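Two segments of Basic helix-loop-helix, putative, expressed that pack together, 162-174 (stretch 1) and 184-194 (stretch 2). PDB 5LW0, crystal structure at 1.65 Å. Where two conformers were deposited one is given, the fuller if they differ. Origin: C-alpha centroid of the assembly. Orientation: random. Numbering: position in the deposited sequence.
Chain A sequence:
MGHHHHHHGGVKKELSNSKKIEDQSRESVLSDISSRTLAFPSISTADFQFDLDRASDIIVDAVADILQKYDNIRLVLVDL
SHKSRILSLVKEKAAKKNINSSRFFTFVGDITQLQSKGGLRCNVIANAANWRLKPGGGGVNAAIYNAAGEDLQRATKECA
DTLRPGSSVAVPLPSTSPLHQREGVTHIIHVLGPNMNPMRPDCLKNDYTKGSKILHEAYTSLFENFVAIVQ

Stretch 1, residues 162-174: TLRPGSSVAVPLP
Stretch 2 184-194: GVTHIIHVLGP

Adjacent antiparallel strands are joined chiefly by their backbones, and residues 162-174 and 184-194 of this chain illustrate the principle. Their strands, one ending at Pro172 and the other starting at His187, run antiparallel (163°), axes 4.6 Å apart at closest approach, with extended phi/psi such as -126/126 at Val171 and -120/133 at Ile188; the two stretches bury 813 Å², both sides summed. Val169 faces His190 and Val171 faces Ile188 as hydrogen-bonded pairs (CA-CA 5.4 and 5.3 Å); Ser168-Val191, Ala170-Ile189 and Pro172-His187 are the narrower, non-hydrogen-bonded pairs (4.2 to 4.4 Å). Proline fits the last, where no amide hydrogen is needed across the ladder.

Four of the seven bonds form two reciprocal pairs: Val169 N to His190 O 2.9 Å and His190 N to Val169 O 3.0 Å; Val171 N to Ile188 O 2.8 Å and Ile188 N to Val171 O 2.9 Å. Leu173 N extends the ladder to Thr186 O (2.9 Å). At the other end Gly166 N donates to Leu192 O (2.8 Å), and Leu192 N to Ser167 O (3.0 Å).

A type II turn, Arg164 to Ser167, sets up that end. Gly166 adopts phi/psi 96/11, where a CB would jam against the preceding carbonyl; Ser167, chi1 p, ties OG to Arg164 O at 2.6 Å.

Side chains alternate between faces. Ser168 (p), Ala170, Pro172, His187 (m, chi2 81°), Ile189 (m, t) and Val191 (t) share one; Ala170 CB meets Ile189 CG1 at 4.2 Å. Val169 (p), Val171 (t), Ile188 (m, t) and His190 (m, chi2 -66°) share the other, with Val171 CG2 3.7 Å from His190 CD2. Leucines close both ends: Leu192 (t, p), the most covered residue, has CB 3.9 Å from Leu163 (m, t) CB. Leu173 (t, p) places CD2 3.9 Å from Val185 CG1. These leucines, Val171, Ile188, Ile189 and Val191 are buried, suiting apolar side chains; buried His190 has both ring nitrogens hydrogen-bonded elsewhere in the structure.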

# COMPACT_ATOMS: atom_id res chain seq x y z
N THR A 162 15.11 -7.70 -4.97
CA THR A 162 14.28 -8.49 -4.09
C THR A 162 13.79 -7.60 -2.98
O THR A 162 14.34 -6.49 -2.78
CB THR A 162 15.02 -9.67 -3.39
OG1 THR A 162 16.06 -9.14 -2.54
CG2 THR A 162 15.67 -10.62 -4.36
N LEU A 163 12.77 -8.08 -2.26
CA LEU A 163 12.39 -7.54 -0.93
C LEU A 163 12.42 -8.62 0.09
O LEU A 163 12.10 -9.82 -0.21
CB LEU A 163 10.94 -6.98 -0.97
CG LEU A 163 10.77 -5.66 -1.69
CD1 LEU A 163 9.31 -5.21 -1.68
CD2 LEU A 163 11.67 -4.58 -1.08
N ARG A 164 12.73 -8.25 1.31
CA ARG A 164 12.53 -9.12 2.43
C ARG A 164 11.31 -8.65 3.19
O ARG A 164 10.92 -7.47 3.08
CB ARG A 164 13.77 -9.19 3.31
CG ARG A 164 15.00 -9.78 2.55
CD ARG A 164 16.26 -9.84 3.39
NE ARG A 164 17.42 -10.29 2.63
CZ ARG A 164 18.69 -10.08 2.99
NH1 ARG A 164 18.99 -9.36 4.08
NH2 ARG A 164 19.67 -10.55 2.23
N PRO A 165 10.65 -9.58 3.93
CA PRO A 165 9.38 -9.17 4.60
C PRO A 165 9.60 -8.01 5.54
O PRO A 165 10.58 -7.97 6.28
CB PRO A 165 8.93 -10.46 5.33
CG PRO A 165 9.55 -11.57 4.50
CD PRO A 165 10.94 -11.00 4.20
N GLY A 166 8.70 -7.02 5.48
CA GLY A 166 8.79 -5.88 6.34
C GLY A 166 9.48 -4.70 5.72
O GLY A 166 9.88 -3.81 6.42
N SER A 167 9.70 -4.75 4.43
CA SER A 167 10.44 -3.69 3.72
C SER A 167 9.73 -3.28 2.44
O SER A 167 8.72 -3.92 2.00
CB SER A 167 11.86 -4.11 3.44
OG SER A 167 11.90 -5.14 2.50
N SER A 168 10.18 -2.19 1.86
CA SER A 168 9.51 -1.65 0.70
C SER A 168 10.55 -0.95 -0.17
O SER A 168 11.68 -0.70 0.29
CB SER A 168 8.40 -0.70 1.08
OG SER A 168 8.91 0.42 1.73
N VAL A 169 10.19 -0.69 -1.43
CA VAL A 169 11.05 0.06 -2.35
C VAL A 169 10.20 0.95 -3.26
O VAL A 169 9.21 0.52 -3.77
CB VAL A 169 11.97 -0.87 -3.18
CG1 VAL A 169 11.20 -1.82 -4.01
CG2 VAL A 169 12.93 -0.05 -4.05
N ALA A 170 10.61 2.21 -3.38
CA ALA A 170 9.93 3.20 -4.17
C ALA A 170 10.46 3.18 -5.54
O ALA A 170 11.69 3.22 -5.75
CB ALA A 170 10.11 4.59 -3.58
N VAL A 171 9.55 3.14 -6.49
CA VAL A 171 9.94 3.09 -7.92
C VAL A 171 9.26 4.22 -8.65
O VAL A 171 8.03 4.29 -8.67
CB VAL A 171 9.52 1.75 -8.53
CG1 VAL A 171 9.90 1.69 -10.03
CG2 VAL A 171 10.16 0.58 -7.77
N PRO A 172 10.04 5.07 -9.36
CA PRO A 172 9.36 6.07 -10.18
C PRO A 172 8.76 5.45 -11.41
O PRO A 172 9.38 4.59 -12.02
CB PRO A 172 10.47 7.06 -10.57
CG PRO A 172 11.67 6.61 -9.89
CD PRO A 172 11.48 5.23 -9.37
N LEU A 173 7.52 5.82 -11.71
CA LEU A 173 6.78 5.22 -12.83
C LEU A 173 6.96 6.11 -14.07
O LEU A 173 6.56 7.26 -14.03
CB LEU A 173 5.29 5.13 -12.49
CG LEU A 173 4.42 4.48 -13.55
CD1 LEU A 173 4.79 3.04 -13.81
CD2 LEU A 173 2.95 4.58 -13.23
N PRO A 174 7.58 5.58 -15.15
CA PRO A 174 7.77 6.39 -16.34
C PRO A 174 6.50 7.01 -16.85
O PRO A 174 5.43 6.39 -16.79
CB PRO A 174 8.32 5.39 -17.34
CG PRO A 174 9.04 4.40 -16.50
CD PRO A 174 8.14 4.25 -15.30
N GLY A 184 -2.48 9.58 -13.28
CA GLY A 184 -1.60 10.56 -12.68
C GLY A 184 -0.56 9.96 -11.71
O GLY A 184 0.13 10.70 -11.03
N VAL A 185 -0.45 8.65 -11.71
CA VAL A 185 0.48 7.95 -10.78
C VAL A 185 1.92 8.25 -11.25
O VAL A 185 2.29 8.03 -12.44
CB VAL A 185 0.23 6.48 -10.74
CG1 VAL A 185 1.28 5.74 -9.93
CG2 VAL A 185 -1.17 6.15 -10.23
N THR A 186 2.74 8.71 -10.31
CA THR A 186 4.14 9.05 -10.58
C THR A 186 5.14 8.06 -9.89
O THR A 186 6.30 7.99 -10.28
CB THR A 186 4.48 10.46 -10.09
OG1 THR A 186 4.28 10.55 -8.67
CG2 THR A 186 3.67 11.52 -10.80
N HIS A 187 4.66 7.31 -8.89
CA HIS A 187 5.50 6.37 -8.15
C HIS A 187 4.68 5.24 -7.64
O HIS A 187 3.52 5.43 -7.27
CB HIS A 187 6.14 7.07 -6.90
CG HIS A 187 7.10 8.17 -7.23
ND1 HIS A 187 6.69 9.44 -7.54
CD2 HIS A 187 8.44 8.20 -7.21
CE1 HIS A 187 7.73 10.19 -7.79
NE2 HIS A 187 8.81 9.48 -7.53
N ILE A 188 5.29 4.07 -7.63
CA ILE A 188 4.72 2.90 -7.01
C ILE A 188 5.69 2.44 -5.93
O ILE A 188 6.87 2.36 -6.17
CB ILE A 188 4.52 1.79 -8.06
CG1 ILE A 188 3.37 2.26 -9.04
CG2 ILE A 188 4.22 0.46 -7.39
CD1 ILE A 188 3.23 1.42 -10.22
N ILE A 189 5.18 2.16 -4.76
CA ILE A 189 5.99 1.62 -3.71
C ILE A 189 5.62 0.18 -3.49
O ILE A 189 4.54 -0.10 -2.97
CB ILE A 189 5.85 2.45 -2.37
CG1 ILE A 189 6.10 3.93 -2.62
CG2 ILE A 189 6.77 1.85 -1.33
CD1 ILE A 189 5.81 4.83 -1.42
N HIS A 190 6.53 -0.75 -3.86
CA HIS A 190 6.33 -2.15 -3.62
C HIS A 190 6.60 -2.41 -2.13
O HIS A 190 7.66 -2.07 -1.64
CB HIS A 190 7.31 -2.97 -4.42
CG HIS A 190 7.20 -2.78 -5.90
ND1 HIS A 190 6.09 -3.16 -6.62
CD2 HIS A 190 8.10 -2.35 -6.80
CE1 HIS A 190 6.31 -2.97 -7.91
NE2 HIS A 190 7.51 -2.45 -8.05
N VAL A 191 5.70 -3.15 -1.47
CA VAL A 191 5.81 -3.48 -0.05
C VAL A 191 5.67 -4.99 0.10
O VAL A 191 4.77 -5.58 -0.54
CB VAL A 191 4.66 -2.86 0.73
CG1 VAL A 191 4.89 -3.10 2.18
CG2 VAL A 191 4.53 -1.39 0.43
N LEU A 192 6.51 -5.61 0.90
CA LEU A 192 6.37 -7.06 1.16
C LEU A 192 5.92 -7.22 2.60
O LEU A 192 6.69 -6.94 3.55
CB LEU A 192 7.67 -7.80 0.92
CG LEU A 192 7.55 -9.34 1.12
CD1 LEU A 192 6.58 -9.93 0.15
CD2 LEU A 192 8.91 -9.97 1.01
N GLY A 193 4.71 -7.73 2.80
CA GLY A 193 4.25 -7.97 4.12
C GLY A 193 4.59 -9.39 4.60
O GLY A 193 5.05 -10.16 3.81
N PRO A 194 4.27 -9.70 5.86
CA PRO A 194 4.42 -11.09 6.36
C PRO A 194 3.47 -12.00 5.73
O PRO A 194 2.29 -11.63 5.38
CB PRO A 194 4.12 -10.94 7.85
CG PRO A 194 3.23 -9.77 7.95
CD PRO A 194 3.71 -8.82 6.88